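Local coordinates for protein bifunctional pinoresinol-lariciresinol reductase 1 (Thuja plicata, PDB 1QYD) that reduces (-)-pinoresinol to (-)-lariciresinol and then to (+)-secoisolariciresinol in lignan biosynthesis, using the 4R-hydride of NADPH, at residues A[217-222]-A[282-287]; A[221-226]-A[292-297]; A[236-241]-A[304-309]. All blocks are in the same frame, centred on the assembly; numbering follows the deposited sequence.

In the fold
Along the chain the three first segments (217-222, 221-226, 236-241) precede the three second segments (282-287, 292-297, 304-309) in the same order; contact 3 alternates with both others, whereas contacts 1 and 2 share their starting stretch. Contacts 1 and 2 have centres about 9 Å apart and share Arg-221 and Pro-222. They belong to the end of the small parallel sheet 154-156, 217-219, 290-292, where a probable hydrogen bond from Ala-293 N to Tyr-219 O also joins them. Contact 3 lies about 20 Å from contact 2, centre to centre, and touches it where Asn-225 packs on Thr-304 and Met-305. Together they fasten the C-terminal part of the chain onto preceding elements of this NmrA-type reductase.

Contact 1: residues A[217-222]-A[282-287]; sequences TMYIRP and YNFEIG
Arg-221 runs extended from CG to NE, with CD anti to CA (chi2 -176°), which carries the side chain across; chi1 of Phe-284 (58°) sets its CG between backbone N and carbonyl carbon. NH1 and NH2 of Arg-221 grip Phe-284 O end-on. NH1 lies 3.0 Å from Phe-284 O, nearly in line with the carbonyl, whereas NH2, at 3.3 Å from the same Phe-284 O, comes from above the carbonyl plane. That oxygen is at the edge of the guanidinium and in its plane. Two rings add cation-pi contacts: CZ of Arg-221 is 4.4 Å from the Tyr-282 centroid, over the face, and 4.4 Å from the Phe-284 centroid, off-centre. Planes of guanidinium and Tyr-282 differ by 36°. Tyr-219 meets Phe-284 tip to tip, and its CD2 packs 3.7 Å from Ile-286 CG1. NH2 also bonds to Leu-281 O, so the charge has a second backbone acceptor. The arrangement, an arginine chelating a loop carbonyl beside aromatic faces, ties the loop before strand 290-292 to the end of strand 217-219, the middle strand of a small parallel sheet in this Rossmann-type reductase.

Contact 2: residues A[221-226]-A[292-297]; sequences RPPMNI and EATKLY
Arg-221 and Glu-292 bring their CA atoms to 6.4 Å and Pro-222 and Thr-294 theirs to 6.0 Å, placing the turn after strand 217-219 against the start of helix 293-296. Glu-292 is the N-cap: its CG is anti to the backbone N (chi1 -162°) and the chain then bends at chi2, bringing the carboxylate back over the first helical turn. OE1 accepts three hydrogen bonds. Arg-221 N reaches Glu-292 OE1 at 2.9 Å with a nearly straight N-H (167°), from above the carboxylate plane; Thr-294 N, at 2.8 Å from that OE1, also stands out of the plane; Thr-294 OG1 meets the syn lone pair of Glu-292 OE1. OE2 takes a weak bond from Lys-295 N. One buried oxygen therefore caps the helix and holds the incoming loop, and the amide donors would probably help stabilise its negative charge. Beyond it the contact is apolar: Pro-223 CD meets Thr-294 CG2 tip to tip at 3.9 Å, and Arg-221 CB lies against Glu-292 CG. The guanidinium leads off to Phe-284. Around this joint, strand 191-195 offers Ile-193 and Val-195 to Pro-222, while Tyr-203 of helix 197-207 covers Ala-293 and Thr-294.

Contact 3: residues A[236-241]-A[304-309]; sequences WERLSE and TMDSYL
A helix-helix contact joins the C-terminal part of helix 229-241 to helix 305-309, near the end of the chain in this NADP-Rossmann-type reductase and away from the cofactor and substrate sites. The axes of the segments 236-241 and 305-309 approach to 10.2 Å and cross at -41°, so the two helices run roughly the same way. The closest CA pair is Trp-236 with Leu-309.

The apolar centre is a leucine pair. Leu-239 and Leu-309 cross at about a right angle, with CD2 of Leu-239 3.6 Å from CB of Leu-309 and close to the Leu-309 carbonyl carbon too, so one methyl branch presses on both side chain and backbone. The same CD2 also lies 3.9 Å from Asp-306 O, one turn earlier. On the other flank Leu-309 CD1 comes to 4.4 Å from Trp-236 N. From helix 229-241, Val-232 and Ile-235 extend the surface under Leu-309.

On the more exposed side Arg-238 crosses Asp-306 at about a right angle. Its CG is anti to the backbone N (chi1 -177°) and the chain bends at chi3. NE lies 3.8 Å from Asp-306 OD2, a long salt bridge without a hydrogen bond, which points to a loose electrostatic pairing; guanidinium and carboxylate planes are 23° apart. No hydrogen bond links the two segments.

Each helix has its own internal fastening. Thr-304 is the N-cap of helix 305-309, its OG1 accepting from Ser-307 N at 3.3 Å and also from the Ser-307 hydroxyl. In the partner helix Trp-236 O, already bonded to the amides of Leu-239 and Ser-240, gains Ser-240 OG as a further donor at 2.9 Å from above the carbonyl plane, and that hydroxyl oxygen stands 3.8 Å above the centre of the Trp-236 ring.

Contact 1: residues A[217-222]-A[282-287]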
loop_
_atom_site.group_PDB
_atom_site.type_symbol
_atom_site.label_atom_id
_atom_site.label_comp_id
_atom_site.label_asym_id
_atom_site.label_seq_id
_atom_site.Cartn_x
_atom_site.Cartn_y
_atom_site.Cartn_z
ATOM N N THR A 217 -9.880 3.613 24.507
ATOM C CA THR A 217 -9.440 4.623 23.531
ATOM C C THR A 217 -9.352 5.948 24.281
ATOM O O THR A 217 -10.248 6.277 25.059
ATOM C CB THR A 217 -10.427 4.763 22.332
ATOM O OG1 THR A 217 -10.530 3.466 21.709
ATOM C CG2 THR A 217 -9.944 5.761 21.285
ATOM N N MET A 218 -8.247 6.693 24.121
ATOM C CA MET A 218 -8.056 7.950 24.822
ATOM C C MET A 218 -8.204 9.074 23.839
ATOM O O MET A 218 -7.339 9.262 22.990
ATOM C CB MET A 218 -6.669 8.037 25.452
ATOM C CG MET A 218 -6.610 9.301 26.276
ATOM S SD MET A 218 -4.929 9.789 26.667
ATOM C CE MET A 218 -5.217 9.816 28.382
ATOM N N TYR A 219 -9.317 9.795 23.932
ATOM C CA TYR A 219 -9.595 10.956 23.092
ATOM C C TYR A 219 -9.035 12.215 23.752
ATOM O O TYR A 219 -9.093 12.377 24.969
ATOM C CB TYR A 219 -11.101 11.128 22.900
ATOM C CG TYR A 219 -11.824 10.009 22.151
ATOM C CD1 TYR A 219 -11.598 9.818 20.792
ATOM C CD2 TYR A 219 -12.727 9.171 22.810
ATOM C CE1 TYR A 219 -12.271 8.800 20.106
ATOM C CE2 TYR A 219 -13.397 8.156 22.131
ATOM C CZ TYR A 219 -13.167 7.975 20.781
ATOM O OH TYR A 219 -13.835 6.981 20.092
ATOM N N ILE A 220 -8.387 13.112 23.015
ATOM C CA ILE A 220 -8.000 14.389 23.594
ATOM C C ILE A 220 -9.025 15.276 22.891
ATOM O O ILE A 220 -9.133 15.325 21.649
ATOM C CB ILE A 220 -6.572 14.778 23.213
ATOM C CG1 ILE A 220 -5.552 13.663 23.427
ATOM C CG2 ILE A 220 -6.225 15.945 24.118
ATOM C CD1 ILE A 220 -4.062 14.037 23.345
ATOM N N ARG A 221 -9.877 15.860 23.757
ATOM C CA ARG A 221 -10.993 16.699 23.322
ATOM C C ARG A 221 -11.011 17.982 24.106
ATOM O O ARG A 221 -12.007 18.206 24.798
ATOM C CB ARG A 221 -12.347 15.973 23.528
ATOM C CG ARG A 221 -12.777 15.184 22.325
ATOM C CD ARG A 221 -14.134 14.556 22.485
ATOM N NE ARG A 221 -14.475 13.940 21.206
ATOM C CZ ARG A 221 -15.587 13.223 20.999
ATOM N NH1 ARG A 221 -16.509 12.984 21.939
ATOM N NH2 ARG A 221 -15.793 12.764 19.778
ATOM N N PRO A 222 -9.975 18.853 24.106
ATOM C CA PRO A 222 -9.763 19.845 25.152
ATOM C C PRO A 222 -10.880 20.818 24.940
ATOM O O PRO A 222 -11.107 21.243 23.808
ATOM C CB PRO A 222 -8.454 20.463 24.915
ATOM C CG PRO A 222 -7.828 19.537 23.923
ATOM C CD PRO A 222 -8.983 19.038 23.066
ATOM N N TYR A 282 -15.789 15.275 16.379
ATOM C CA TYR A 282 -16.682 15.494 17.495
ATOM C C TYR A 282 -18.089 14.963 17.251
ATOM O O TYR A 282 -18.885 14.982 18.184
ATOM C CB TYR A 282 -16.788 16.979 17.806
ATOM C CG TYR A 282 -17.008 17.181 19.295
ATOM C CD1 TYR A 282 -15.907 17.148 20.137
ATOM C CD2 TYR A 282 -18.280 17.315 19.855
ATOM C CE1 TYR A 282 -16.061 17.231 21.521
ATOM C CE2 TYR A 282 -18.448 17.396 21.244
ATOM C CZ TYR A 282 -17.331 17.349 22.074
ATOM O OH TYR A 282 -17.463 17.380 23.453
ATOM N N ASN A 283 -18.475 14.451 16.071
ATOM C CA ASN A 283 -19.820 13.951 15.812
ATOM C C ASN A 283 -20.187 12.624 16.491
ATOM O O ASN A 283 -20.974 11.828 15.950
ATOM C CB ASN A 283 -20.025 13.810 14.291
ATOM C CG ASN A 283 -19.373 12.627 13.546
ATOM O OD1 ASN A 283 -18.449 11.972 14.029
ATOM N ND2 ASN A 283 -19.818 12.290 12.337
ATOM N N PHE A 284 -19.641 12.320 17.683
ATOM C CA PHE A 284 -19.973 11.072 18.363
ATOM C C PHE A 284 -19.650 11.098 19.844
ATOM O O PHE A 284 -18.890 11.890 20.408
ATOM C CB PHE A 284 -19.232 9.864 17.711
ATOM C CG PHE A 284 -17.728 10.034 17.730
ATOM C CD1 PHE A 284 -17.108 10.605 16.630
ATOM C CD2 PHE A 284 -16.999 9.700 18.868
ATOM C CE1 PHE A 284 -15.742 10.856 16.678
ATOM C CE2 PHE A 284 -15.642 9.951 18.908
ATOM C CZ PHE A 284 -15.003 10.532 17.817
ATOM N N GLU A 285 -20.220 10.030 20.374
ATOM C CA GLU A 285 -20.206 9.663 21.764
ATOM C C GLU A 285 -18.870 9.227 22.258
ATOM O O GLU A 285 -18.061 8.750 21.463
ATOM C CB GLU A 285 -21.221 8.534 21.976
ATOM C CG GLU A 285 -21.444 7.525 20.814
ATOM C CD GLU A 285 -20.277 6.638 20.382
ATOM O OE1 GLU A 285 -20.193 6.287 19.200
ATOM O OE2 GLU A 285 -19.460 6.278 21.232
ATOM N N ILE A 286 -18.585 9.388 23.543
ATOM C CA ILE A 286 -17.379 8.741 24.006
ATOM C C ILE A 286 -17.960 7.468 24.578
ATOM O O ILE A 286 -17.871 6.442 23.889
ATOM C CB ILE A 286 -16.599 9.619 25.059
ATOM C CG1 ILE A 286 -15.830 10.631 24.226
ATOM C CG2 ILE A 286 -15.579 8.855 25.925
ATOM C CD1 ILE A 286 -14.946 11.605 24.991
ATOM N N GLY A 287 -18.617 7.535 25.755
ATOM C CA GLY A 287 -19.172 6.371 26.443
ATOM C C GLY A 287 -18.161 5.241 26.653
ATOM O O GLY A 287 -16.955 5.466 26.623
#

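Contact 2: residues A[221-226]-A[292-297]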
loop_
_atom_site.group_PDB
_atom_site.type_symbol
_atom_site.label_atom_id
_atom_site.label_comp_id
_atom_site.label_asym_id
_atom_site.label_seq_id
_atom_site.Cartn_x
_atom_site.Cartn_y
_atom_site.Cartn_z
ATOM N N ARG A 221 -9.877 15.860 23.757
ATOM C CA ARG A 221 -10.993 16.699 23.322
ATOM C C ARG A 221 -11.011 17.982 24.106
ATOM O O ARG A 221 -12.007 18.206 24.798
ATOM C CB ARG A 221 -12.347 15.973 23.528
ATOM C CG ARG A 221 -12.777 15.184 22.325
ATOM C CD ARG A 221 -14.134 14.556 22.485
ATOM N NE ARG A 221 -14.475 13.940 21.206
ATOM C CZ ARG A 221 -15.587 13.223 20.999
ATOM N NH1 ARG A 221 -16.509 12.984 21.939
ATOM N NH2 ARG A 221 -15.793 12.764 19.778
ATOM N N PRO A 222 -9.975 18.853 24.106
ATOM C CA PRO A 222 -9.763 19.845 25.152
ATOM C C PRO A 222 -10.880 20.818 24.940
ATOM O O PRO A 222 -11.107 21.243 23.808
ATOM C CB PRO A 222 -8.454 20.463 24.915
ATOM C CG PRO A 222 -7.828 19.537 23.923
ATOM C CD PRO A 222 -8.983 19.038 23.066
ATOM N N PRO A 223 -11.667 21.074 25.991
ATOM C CA PRO A 223 -12.964 21.753 25.886
ATOM C C PRO A 223 -12.923 23.021 25.012
ATOM O O PRO A 223 -13.644 23.149 24.014
ATOM C CB PRO A 223 -13.307 21.997 27.334
ATOM C CG PRO A 223 -12.568 20.914 28.113
ATOM C CD PRO A 223 -11.263 20.842 27.383
ATOM N N MET A 224 -11.945 23.879 25.353
ATOM C CA MET A 224 -11.712 25.163 24.699
ATOM C C MET A 224 -11.389 25.134 23.205
ATOM O O MET A 224 -11.720 26.077 22.464
ATOM C CB MET A 224 -10.577 25.909 25.406
ATOM C CG MET A 224 -11.049 26.502 26.722
ATOM S SD MET A 224 -9.926 27.706 27.490
ATOM C CE MET A 224 -10.267 29.100 26.445
ATOM N N ASN A 225 -10.747 24.040 22.777
ATOM C CA ASN A 225 -10.362 23.891 21.401
ATOM C C ASN A 225 -11.338 23.030 20.642
ATOM O O ASN A 225 -10.911 22.406 19.673
ATOM C CB ASN A 225 -8.986 23.281 21.303
ATOM C CG ASN A 225 -7.893 23.994 22.086
ATOM O OD1 ASN A 225 -8.143 24.844 22.955
ATOM N ND2 ASN A 225 -6.649 23.606 21.772
ATOM N N ILE A 226 -12.641 22.912 21.010
ATOM C CA ILE A 226 -13.580 22.209 20.119
ATOM C C ILE A 226 -14.228 23.297 19.245
ATOM O O ILE A 226 -15.344 23.821 19.431
ATOM C CB ILE A 226 -14.663 21.465 20.895
ATOM C CG1 ILE A 226 -14.074 20.486 21.910
ATOM C CG2 ILE A 226 -15.510 20.747 19.840
ATOM C CD1 ILE A 226 -14.989 20.072 23.074
ATOM N N GLU A 292 -11.432 10.519 28.000
ATOM C CA GLU A 292 -10.983 11.808 27.493
ATOM C C GLU A 292 -9.692 12.184 28.236
ATOM O O GLU A 292 -9.648 12.187 29.469
ATOM C CB GLU A 292 -12.059 12.863 27.745
ATOM C CG GLU A 292 -11.984 14.164 26.933
ATOM C CD GLU A 292 -10.944 15.220 27.307
ATOM O OE1 GLU A 292 -9.909 15.313 26.638
ATOM O OE2 GLU A 292 -11.194 15.966 28.251
ATOM N N ALA A 293 -8.635 12.561 27.513
ATOM C CA ALA A 293 -7.356 12.878 28.101
ATOM C C ALA A 293 -7.304 14.022 29.075
ATOM O O ALA A 293 -6.570 13.953 30.053
ATOM C CB ALA A 293 -6.376 13.170 27.013
ATOM N N THR A 294 -8.125 15.047 28.834
ATOM C CA THR A 294 -8.156 16.272 29.643
ATOM C C THR A 294 -8.963 16.161 30.919
ATOM O O THR A 294 -8.598 16.810 31.899
ATOM C CB THR A 294 -8.682 17.405 28.777
ATOM O OG1 THR A 294 -7.815 17.371 27.650
ATOM C CG2 THR A 294 -8.727 18.772 29.431
ATOM N N LYS A 295 -10.036 15.352 30.938
ATOM C CA LYS A 295 -10.792 15.043 32.151
ATOM C C LYS A 295 -9.891 14.359 33.183
ATOM O O LYS A 295 -9.783 14.799 34.332
ATOM C CB LYS A 295 -11.968 14.089 31.865
ATOM C CG LYS A 295 -13.333 14.629 31.432
ATOM C CD LYS A 295 -14.239 13.441 31.060
ATOM C CE LYS A 295 -15.621 13.927 30.581
ATOM N NZ LYS A 295 -16.544 12.860 30.206
ATOM N N LEU A 296 -9.229 13.275 32.735
ATOM C CA LEU A 296 -8.294 12.465 33.519
ATOM C C LEU A 296 -7.122 13.231 34.106
ATOM O O LEU A 296 -6.772 13.079 35.283
ATOM C CB LEU A 296 -7.704 11.362 32.672
ATOM C CG LEU A 296 -8.527 10.194 32.214
ATOM C CD1 LEU A 296 -7.961 9.672 30.901
ATOM C CD2 LEU A 296 -8.561 9.166 33.319
ATOM N N TYR A 297 -6.490 14.068 33.274
ATOM C CA TYR A 297 -5.332 14.779 33.759
ATOM C C TYR A 297 -5.706 16.242 33.745
ATOM O O TYR A 297 -5.351 16.979 32.823
ATOM C CB TYR A 297 -4.134 14.451 32.846
ATOM C CG TYR A 297 -4.042 12.961 32.625
ATOM C CD1 TYR A 297 -3.800 12.076 33.682
ATOM C CD2 TYR A 297 -4.352 12.467 31.368
ATOM C CE1 TYR A 297 -3.893 10.694 33.468
ATOM C CE2 TYR A 297 -4.443 11.095 31.158
ATOM C CZ TYR A 297 -4.218 10.210 32.196
ATOM O OH TYR A 297 -4.307 8.851 31.946
#

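Contact 3: residues A[236-241]-A[304-309]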
loop_
_atom_site.group_PDB
_atom_site.type_symbol
_atom_site.label_atom_id
_atom_site.label_comp_id
_atom_site.label_asym_id
_atom_site.label_seq_id
_atom_site.Cartn_x
_atom_site.Cartn_y
_atom_site.Cartn_z
ATOM N N TRP A 236 -7.415 34.070 14.234
ATOM C CA TRP A 236 -6.356 34.688 13.444
ATOM C C TRP A 236 -6.743 36.130 13.187
ATOM O O TRP A 236 -5.959 37.049 13.426
ATOM C CB TRP A 236 -6.119 34.048 12.049
ATOM C CG TRP A 236 -4.770 34.523 11.450
ATOM C CD1 TRP A 236 -3.645 34.607 12.240
ATOM C CD2 TRP A 236 -4.494 34.921 10.169
ATOM N NE1 TRP A 236 -2.677 35.049 11.488
ATOM C CE2 TRP A 236 -3.139 35.247 10.255
ATOM C CE3 TRP A 236 -5.147 35.072 8.957
ATOM C CZ2 TRP A 236 -2.410 35.720 9.161
ATOM C CZ3 TRP A 236 -4.424 35.550 7.852
ATOM C CH2 TRP A 236 -3.069 35.875 7.937
ATOM N N GLU A 237 -7.990 36.312 12.738
ATOM C CA GLU A 237 -8.533 37.621 12.468
ATOM C C GLU A 237 -8.349 38.466 13.697
ATOM O O GLU A 237 -7.620 39.456 13.604
ATOM C CB GLU A 237 -9.999 37.510 12.106
ATOM C CG GLU A 237 -10.090 37.280 10.617
ATOM C CD GLU A 237 -11.420 36.854 10.037
ATOM O OE1 GLU A 237 -11.374 36.445 8.889
ATOM O OE2 GLU A 237 -12.475 36.909 10.683
ATOM N N ARG A 238 -8.840 37.983 14.847
ATOM C CA ARG A 238 -8.691 38.717 16.100
ATOM C C ARG A 238 -7.230 39.030 16.449
ATOM O O ARG A 238 -6.961 40.040 17.108
ATOM C CB ARG A 238 -9.329 37.914 17.239
ATOM C CG ARG A 238 -9.285 38.615 18.588
ATOM C CD ARG A 238 -9.444 37.687 19.803
ATOM N NE ARG A 238 -8.213 36.983 20.217
ATOM C CZ ARG A 238 -7.198 37.558 20.913
ATOM N NH1 ARG A 238 -7.209 38.859 21.289
ATOM N NH2 ARG A 238 -6.162 36.800 21.291
ATOM N N LEU A 239 -6.272 38.228 15.948
ATOM C CA LEU A 239 -4.876 38.348 16.344
ATOM C C LEU A 239 -4.005 39.204 15.457
ATOM O O LEU A 239 -3.261 40.076 15.916
ATOM C CB LEU A 239 -4.286 36.948 16.440
ATOM C CG LEU A 239 -4.122 36.245 17.779
ATOM C CD1 LEU A 239 -5.438 36.122 18.487
ATOM C CD2 LEU A 239 -3.584 34.856 17.537
ATOM N N SER A 240 -4.095 38.909 14.164
ATOM C CA SER A 240 -3.355 39.638 13.154
ATOM C C SER A 240 -3.915 41.063 12.986
ATOM O O SER A 240 -3.235 42.020 12.596
ATOM C CB SER A 240 -3.430 38.834 11.834
ATOM O OG SER A 240 -4.753 38.592 11.355
ATOM N N GLU A 241 -5.196 41.166 13.372
ATOM C CA GLU A 241 -6.051 42.333 13.291
ATOM C C GLU A 241 -6.326 42.594 11.826
ATOM O O GLU A 241 -6.032 43.656 11.279
ATOM C CB GLU A 241 -5.386 43.561 13.925
ATOM C CG GLU A 241 -5.094 43.406 15.402
ATOM C CD GLU A 241 -4.401 44.631 15.939
ATOM O OE1 GLU A 241 -5.057 45.411 16.620
ATOM O OE2 GLU A 241 -3.215 44.806 15.670
ATOM N N THR A 304 -4.458 26.677 24.058
ATOM C CA THR A 304 -5.623 27.091 23.286
ATOM C C THR A 304 -5.135 27.566 21.914
ATOM O O THR A 304 -3.936 27.829 21.729
ATOM C CB THR A 304 -6.357 28.201 24.086
ATOM O OG1 THR A 304 -5.578 29.394 24.152
ATOM C CG2 THR A 304 -6.587 27.721 25.505
ATOM N N MET A 305 -6.027 27.639 20.909
ATOM C CA MET A 305 -5.617 28.090 19.582
ATOM C C MET A 305 -5.329 29.596 19.483
ATOM O O MET A 305 -4.845 30.117 18.496
ATOM C CB MET A 305 -6.692 27.683 18.608
ATOM C CG MET A 305 -6.950 26.207 18.718
ATOM S SD MET A 305 -5.356 25.370 18.668
ATOM C CE MET A 305 -5.195 25.524 16.933
ATOM N N ASP A 306 -5.629 30.318 20.547
ATOM C CA ASP A 306 -5.363 31.717 20.758
ATOM C C ASP A 306 -3.909 31.745 21.140
ATOM O O ASP A 306 -3.104 32.372 20.471
ATOM C CB ASP A 306 -6.262 32.219 21.890
ATOM C CG ASP A 306 -7.758 32.236 21.544
ATOM O OD1 ASP A 306 -8.390 31.176 21.438
ATOM O OD2 ASP A 306 -8.296 33.330 21.350
ATOM N N SER A 307 -3.509 31.022 22.172
ATOM C CA SER A 307 -2.119 30.999 22.568
ATOM C C SER A 307 -1.182 30.296 21.577
ATOM O O SER A 307 -0.016 30.681 21.451
ATOM C CB SER A 307 -2.118 30.383 23.944
ATOM O OG SER A 307 -3.000 31.161 24.757
ATOM N N TYR A 308 -1.676 29.295 20.839
ATOM C CA TYR A 308 -0.924 28.657 19.766
ATOM C C TYR A 308 -0.809 29.601 18.565
ATOM O O TYR A 308 0.285 29.764 18.017
ATOM C CB TYR A 308 -1.606 27.369 19.321
ATOM C CG TYR A 308 -0.727 26.496 18.426
ATOM C CD1 TYR A 308 0.082 25.542 19.019
ATOM C CD2 TYR A 308 -0.700 26.636 17.031
ATOM C CE1 TYR A 308 0.915 24.736 18.259
ATOM C CE2 TYR A 308 0.138 25.817 16.254
ATOM C CZ TYR A 308 0.943 24.871 16.887
ATOM O OH TYR A 308 1.787 24.046 16.165
ATOM N N LEU A 309 -1.900 30.252 18.109
ATOM C CA LEU A 309 -1.804 31.217 17.018
ATOM C C LEU A 309 -1.080 32.518 17.412
ATOM O O LEU A 309 -0.445 33.146 16.567
ATOM C CB LEU A 309 -3.240 31.455 16.470
ATOM C CG LEU A 309 -3.760 30.315 15.554
ATOM C CD1 LEU A 309 -5.253 30.390 15.413
ATOM C CD2 LEU A 309 -3.205 30.452 14.143
#